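PDB 4JJO: cellulose binding protein from Clavibacter michiganensis, which forms the expansin part of CelA, a probable endo-cellulase, and acts as a cellulose-binding protein associated with loosening of plant cell walls. Local coordinates for residues T2-T8 with I94-V100; S119-A123 with S160-D164. All coordinates share one frame. Residue numbers count along the deposited sequence, not the author numbering.

Contact 1: residues T2-T8 with I94-V100; sequences TTHGRAT and IIPISYV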
loop_
_atom_site.group_PDB
_atom_site.type_symbol
_atom_site.label_atom_id
_atom_site.label_comp_id
_atom_site.label_asym_id
_atom_site.label_seq_id
_atom_site.Cartn_x
_atom_site.Cartn_y
_atom_site.Cartn_z
ATOM N N THR A 2 -12.190 14.413 -7.702
ATOM C CA THR A 2 -11.341 15.314 -6.935
ATOM C C THR A 2 -11.923 15.616 -5.564
ATOM O O THR A 2 -13.081 16.016 -5.441
ATOM C CB THR A 2 -11.127 16.647 -7.672
ATOM O OG1 THR A 2 -10.535 16.398 -8.953
ATOM C CG2 THR A 2 -10.218 17.560 -6.866
ATOM N N THR A 3 -11.100 15.431 -4.536
ATOM C CA THR A 3 -11.486 15.751 -3.173
ATOM C C THR A 3 -10.870 17.080 -2.775
ATOM O O THR A 3 -9.678 17.308 -2.979
ATOM C CB THR A 3 -11.006 14.682 -2.182
ATOM O OG1 THR A 3 -11.678 13.444 -2.445
ATOM C CG2 THR A 3 -11.293 15.114 -0.754
ATOM N N HIS A 4 -11.691 17.959 -2.214
ATOM C CA HIS A 4 -11.211 19.235 -1.713
ATOM C C HIS A 4 -11.205 19.227 -0.195
ATOM O O HIS A 4 -12.184 18.836 0.442
ATOM C CB HIS A 4 -12.079 20.378 -2.232
ATOM C CG HIS A 4 -11.985 20.577 -3.712
ATOM N ND1 HIS A 4 -11.062 21.418 -4.291
ATOM C CD2 HIS A 4 -12.696 20.037 -4.731
ATOM C CE1 HIS A 4 -11.206 21.391 -5.607
ATOM N NE2 HIS A 4 -12.192 20.560 -5.897
ATOM N N GLY A 5 -10.088 19.653 0.378
ATOM C CA GLY A 5 -9.927 19.636 1.817
ATOM C C GLY A 5 -8.671 20.351 2.262
ATOM O O GLY A 5 -8.344 21.428 1.764
ATOM N N ARG A 6 -7.953 19.736 3.195
ATOM C CA ARG A 6 -6.823 20.386 3.842
ATOM C C ARG A 6 -5.749 19.378 4.209
ATOM O O ARG A 6 -6.005 18.175 4.257
ATOM C CB ARG A 6 -7.309 21.097 5.104
ATOM C CG ARG A 6 -8.017 20.170 6.085
ATOM C CD ARG A 6 -8.843 20.943 7.102
ATOM N NE ARG A 6 -9.372 20.073 8.148
ATOM C CZ ARG A 6 -10.611 19.589 8.179
ATOM N NH1 ARG A 6 -11.485 19.884 7.224
ATOM N NH2 ARG A 6 -10.982 18.806 9.181
ATOM N N ALA A 7 -4.543 19.871 4.463
ATOM C CA ALA A 7 -3.459 19.011 4.919
ATOM C C ALA A 7 -2.734 19.612 6.111
ATOM O O ALA A 7 -2.498 20.818 6.168
ATOM C CB ALA A 7 -2.475 18.752 3.791
ATOM N N THR A 8 -2.409 18.752 7.070
ATOM C CA THR A 8 -1.456 19.070 8.122
ATOM C C THR A 8 -0.256 18.166 7.869
ATOM O O THR A 8 -0.217 17.470 6.854
ATOM C CB THR A 8 -2.042 18.815 9.525
ATOM O OG1 THR A 8 -2.654 17.521 9.563
ATOM C CG2 THR A 8 -3.084 19.876 9.874
ATOM N N ILE A 94 -1.347 24.443 8.504
ATOM C CA ILE A 94 -2.380 23.796 7.714
ATOM C C ILE A 94 -2.542 24.524 6.388
ATOM O O ILE A 94 -2.455 25.750 6.332
ATOM C CB ILE A 94 -3.719 23.788 8.469
ATOM C CG1 ILE A 94 -4.777 23.032 7.672
ATOM C CG2 ILE A 94 -4.185 25.202 8.733
ATOM C CD1 ILE A 94 -6.027 22.759 8.449
ATOM N N ILE A 95 -2.765 23.762 5.322
ATOM C CA ILE A 95 -2.931 24.334 3.990
ATOM C C ILE A 95 -4.130 23.727 3.285
ATOM O O ILE A 95 -4.452 22.560 3.494
ATOM C CB ILE A 95 -1.688 24.096 3.110
ATOM C CG1 ILE A 95 -1.312 22.613 3.119
ATOM C CG2 ILE A 95 -0.536 24.951 3.594
ATOM C CD1 ILE A 95 -0.243 22.241 2.116
ATOM N N PRO A 96 -4.798 24.522 2.440
ATOM C CA PRO A 96 -5.882 23.972 1.625
ATOM C C PRO A 96 -5.312 23.169 0.466
ATOM O O PRO A 96 -4.294 23.558 -0.113
ATOM C CB PRO A 96 -6.610 25.219 1.121
ATOM C CG PRO A 96 -5.583 26.278 1.104
ATOM C CD PRO A 96 -4.569 25.952 2.169
ATOM N N ILE A 97 -5.960 22.059 0.139
ATOM C CA ILE A 97 -5.487 21.183 -0.920
ATOM C C ILE A 97 -6.657 20.620 -1.710
ATOM O O ILE A 97 -7.811 20.691 -1.278
ATOM C CB ILE A 97 -4.692 19.987 -0.354
ATOM C CG1 ILE A 97 -5.577 19.162 0.579
ATOM C CG2 ILE A 97 -3.452 20.461 0.390
ATOM C CD1 ILE A 97 -5.046 17.780 0.866
ATOM N N SER A 98 -6.350 20.078 -2.882
ATOM C CA SER A 98 -7.269 19.211 -3.597
ATOM C C SER A 98 -6.475 17.972 -3.994
ATOM O O SER A 98 -5.265 18.055 -4.206
ATOM C CB SER A 98 -7.834 19.907 -4.834
ATOM O OG SER A 98 -6.853 20.000 -5.850
ATOM N N TYR A 99 -7.128 16.821 -4.080
ATOM C CA TYR A 99 -6.400 15.616 -4.462
ATOM C C TYR A 99 -7.232 14.563 -5.177
ATOM O O TYR A 99 -8.457 14.523 -5.076
ATOM C CB TYR A 99 -5.690 14.986 -3.255
ATOM C CG TYR A 99 -6.589 14.563 -2.114
ATOM C CD1 TYR A 99 -7.032 13.254 -2.006
ATOM C CD2 TYR A 99 -6.971 15.466 -1.128
ATOM C CE1 TYR A 99 -7.839 12.855 -0.957
ATOM C CE2 TYR A 99 -7.778 15.076 -0.073
ATOM C CZ TYR A 99 -8.208 13.768 0.007
ATOM O OH TYR A 99 -9.014 13.373 1.051
ATOM N N VAL A 100 -6.522 13.721 -5.916
ATOM C CA VAL A 100 -7.111 12.590 -6.613
ATOM C C VAL A 100 -6.266 11.360 -6.345
ATOM O O VAL A 100 -5.070 11.466 -6.072
ATOM C CB VAL A 100 -7.142 12.812 -8.138
ATOM C CG1 VAL A 100 -8.127 13.904 -8.506
ATOM C CG2 VAL A 100 -5.746 13.137 -8.655
HETATM O O HOH W 1 -10.095 12.246 -4.304
HETATM O O HOH W 2 -9.038 23.094 -2.636
#
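Thr3 and Tyr99 are the residues most covered in this contact, and they meet both through backbone and through side chains. Thr3 N donates to Tyr99 O at 2.8 Å, and Tyr99 N donates back to Thr3 O, also at 2.8 Å. On the inward side of the sheet, Thr3 CB sits over the face of the Tyr99 ring in a CH-pi contact, while Thr3 OG1 gives its proton to water 1 (2.7 Å), which in turn donates to Tyr99 O (2.9 Å). The Tyr99 ring leans toward 2-8, its OH 3.4 Å from Thr3 CG2 and hydrogen-bonded to Glu41. Gly5 with Ile97 and Ala7 with Ile95 continue the ladder as antiparallel hydrogen-bonded pairs, each joined by two backbone bonds. Ala7 CB packs on Ile97 CG2 (3.9 Å), and these side chains share the inward face with Tyr99 and Ile95. His4, Ser98, Arg6 and Pro96 occupy the other face. At the far end, Ile94 has nearly as much of its surface covered as Thr3: its CD1 lies 3.6 Å from Arg6 CD, against the edge of the guanidinium. The strand 3-10 also pairs with 76-80, to which Thr8 adds side-chain bonds to His76 and Asp78, and 95-101 pairs with 51-56. Joining the first and last strands of the six, the contact closes the double-psi beta-barrel, the fold of the expansin N-terminal domain.

Contact 2: residues S119-A123 with S160-D164; sequences SRWWA and SPIQD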
loop_
_atom_site.group_PDB
_atom_site.type_symbol
_atom_site.label_atom_id
_atom_site.label_comp_id
_atom_site.label_asym_id
_atom_site.label_seq_id
_atom_site.Cartn_x
_atom_site.Cartn_y
_atom_site.Cartn_z
ATOM N N SER A 119 3.990 -19.713 8.253
ATOM C CA SER A 119 4.271 -21.131 8.068
ATOM C C SER A 119 3.109 -21.744 7.292
ATOM O O SER A 119 2.197 -21.033 6.875
ATOM C CB SER A 119 4.427 -21.826 9.422
ATOM O OG SER A 119 3.215 -21.774 10.154
ATOM N N ARG A 120 3.133 -23.057 7.096
ATOM C CA ARG A 120 2.022 -23.733 6.430
ATOM C C ARG A 120 0.753 -23.675 7.281
ATOM O O ARG A 120 -0.356 -23.745 6.754
ATOM C CB ARG A 120 2.377 -25.188 6.115
ATOM C CG ARG A 120 3.393 -25.362 4.988
ATOM C CD ARG A 120 4.224 -26.627 5.158
ATOM N NE ARG A 120 3.414 -27.842 5.119
ATOM C CZ ARG A 120 3.893 -29.068 5.310
ATOM N NH1 ARG A 120 5.183 -29.249 5.559
ATOM N NH2 ARG A 120 3.083 -30.117 5.251
ATOM N N TRP A 121 0.920 -23.539 8.593
ATOM C CA TRP A 121 -0.216 -23.477 9.509
ATOM C C TRP A 121 -1.002 -22.188 9.315
ATOM O O TRP A 121 -2.232 -22.194 9.287
ATOM C CB TRP A 121 0.264 -23.550 10.961
ATOM C CG TRP A 121 0.996 -24.811 11.310
ATOM C CD1 TRP A 121 2.346 -24.975 11.411
ATOM C CD2 TRP A 121 0.413 -26.084 11.618
ATOM N NE1 TRP A 121 2.641 -26.270 11.757
ATOM C CE2 TRP A 121 1.472 -26.971 11.892
ATOM C CE3 TRP A 121 -0.900 -26.557 11.688
ATOM C CZ2 TRP A 121 1.257 -28.306 12.226
ATOM C CZ3 TRP A 121 -1.110 -27.883 12.019
ATOM C CH2 TRP A 121 -0.037 -28.741 12.286
ATOM N N TRP A 122 -0.270 -21.086 9.189
ATOM C CA TRP A 122 -0.856 -19.757 9.069
ATOM C C TRP A 122 0.179 -18.836 8.450
ATOM O O TRP A 122 1.342 -18.834 8.854
ATOM C CB TRP A 122 -1.265 -19.224 10.446
ATOM C CG TRP A 122 -1.936 -17.881 10.415
ATOM C CD1 TRP A 122 -3.277 -17.636 10.332
ATOM C CD2 TRP A 122 -1.296 -16.599 10.476
ATOM N NE1 TRP A 122 -3.511 -16.281 10.335
ATOM C CE2 TRP A 122 -2.313 -15.623 10.421
ATOM C CE3 TRP A 122 0.036 -16.182 10.566
ATOM C CZ2 TRP A 122 -2.037 -14.257 10.457
ATOM C CZ3 TRP A 122 0.307 -14.823 10.602
ATOM C CH2 TRP A 122 -0.725 -13.878 10.543
ATOM N N ALA A 123 -0.235 -18.057 7.461
ATOM C CA ALA A 123 0.694 -17.171 6.784
ATOM C C ALA A 123 0.054 -15.840 6.434
ATOM O O ALA A 123 -1.165 -15.736 6.294
ATOM C CB ALA A 123 1.234 -17.838 5.530
ATOM N N SER A 160 -6.992 -20.783 6.669
ATOM C CA SER A 160 -6.722 -22.189 6.937
ATOM C C SER A 160 -5.386 -22.551 6.298
ATOM O O SER A 160 -4.864 -21.784 5.488
ATOM C CB SER A 160 -7.852 -23.066 6.394
ATOM O OG SER A 160 -8.015 -22.901 4.996
ATOM N N PRO A 161 -4.819 -23.709 6.670
ATOM C CA PRO A 161 -3.463 -24.055 6.224
ATOM C C PRO A 161 -3.272 -24.056 4.710
ATOM O O PRO A 161 -4.229 -24.208 3.945
ATOM C CB PRO A 161 -3.264 -25.465 6.783
ATOM C CG PRO A 161 -4.140 -25.516 7.966
ATOM C CD PRO A 161 -5.358 -24.728 7.588
ATOM N N ILE A 162 -2.021 -23.887 4.297
ATOM C CA ILE A 162 -1.650 -23.932 2.890
ATOM C C ILE A 162 -0.716 -25.106 2.640
ATOM O O ILE A 162 -0.152 -25.679 3.577
ATOM C CB ILE A 162 -0.964 -22.635 2.437
ATOM C CG1 ILE A 162 0.230 -22.310 3.340
ATOM C CG2 ILE A 162 -1.958 -21.490 2.447
ATOM C CD1 ILE A 162 1.117 -21.206 2.807
ATOM N N GLN A 163 -0.550 -25.455 1.370
ATOM C CA GLN A 163 0.248 -26.611 0.995
ATOM C C GLN A 163 1.741 -26.313 1.065
ATOM O O GLN A 163 2.168 -25.162 0.961
ATOM C CB GLN A 163 -0.131 -27.089 -0.408
ATOM C CG GLN A 163 0.173 -26.099 -1.518
ATOM C CD GLN A 163 -0.342 -26.572 -2.860
ATOM O OE1 GLN A 163 -1.469 -27.055 -2.970
ATOM N NE2 GLN A 163 0.487 -26.447 -3.891
ATOM N N ASP A 164 2.523 -27.369 1.251
ATOM C CA ASP A 164 3.972 -27.265 1.323
ATOM C C ASP A 164 4.535 -27.024 -0.073
ATOM O O ASP A 164 3.829 -27.180 -1.069
ATOM C CB ASP A 164 4.550 -28.549 1.919
ATOM C CG ASP A 164 6.049 -28.477 2.128
ATOM O OD1 ASP A 164 6.593 -27.356 2.205
ATOM O OD2 ASP A 164 6.682 -29.549 2.223
HETATM O O HOH W 3 1.148 -28.108 4.262
#
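An arginine lying across a neighbouring loop with little direct bonding at its charged end is the oddity here. Arg120 has by far the most surface covered, yet its salt bridge to Asp164 is long, 3.7 Å from NH1 to OD2, with the oxygen well out of the guanidinium plane, so that this pair is electrostatic, with no N-H pointing at the oxygen. In addition, Asp164 CB lies over the guanidinium face, 3.5 Å from Arg120 NE. That NE donates to water 3 at a short 2.4 Å, and the water donates to Ile162 O (2.8 Å), bridging the two loops. One direct hydrogen bond joins them, from Ile162 N to Arg120 O (3.0 Å), beside a close approach of Pro161 CA to the same carbonyl (3.2 Å). Ile162 CD1 also reaches Ala123 CB (4.3 Å), and Ile162 packs on Leu146 and Met186. The 119-123 loop is shaped from within: Ser119 OG accepts from Trp121 N (3.3 Å) in an ST turn, and Ser119 N bonds to Trp122 O (2.9 Å). Trp121 and Trp122 point away from 160-164, and both indoles are exposed. Adjacent surface tryptophans of this kind are consistent with the aromatic cellulose-binding platform of expansin C-terminal domains, whose beta-sandwich these two inter-strand loops belong to.

In the fold
The two contacts belong to different domains, their centres 43 Å apart on opposite sides of the chain's centre, and they share no strand or loop. Contact 1 is partly buried: one face of its strand pair belongs to the interior of the N-terminal barrel, and a regular ladder of six backbone hydrogen bonds holds it together. Contact 2 lies at the surface of the C-terminal domain between two irregular loops, covers half the area (319 against 639 Å²), and relies on one backbone bond, a bridging water and a long salt bridge. Apolar side chains accordingly matter more in contact 1, whereas contact 2 has one small apolar touch, Ile162 on Ala123, and leaves its tryptophans exposed.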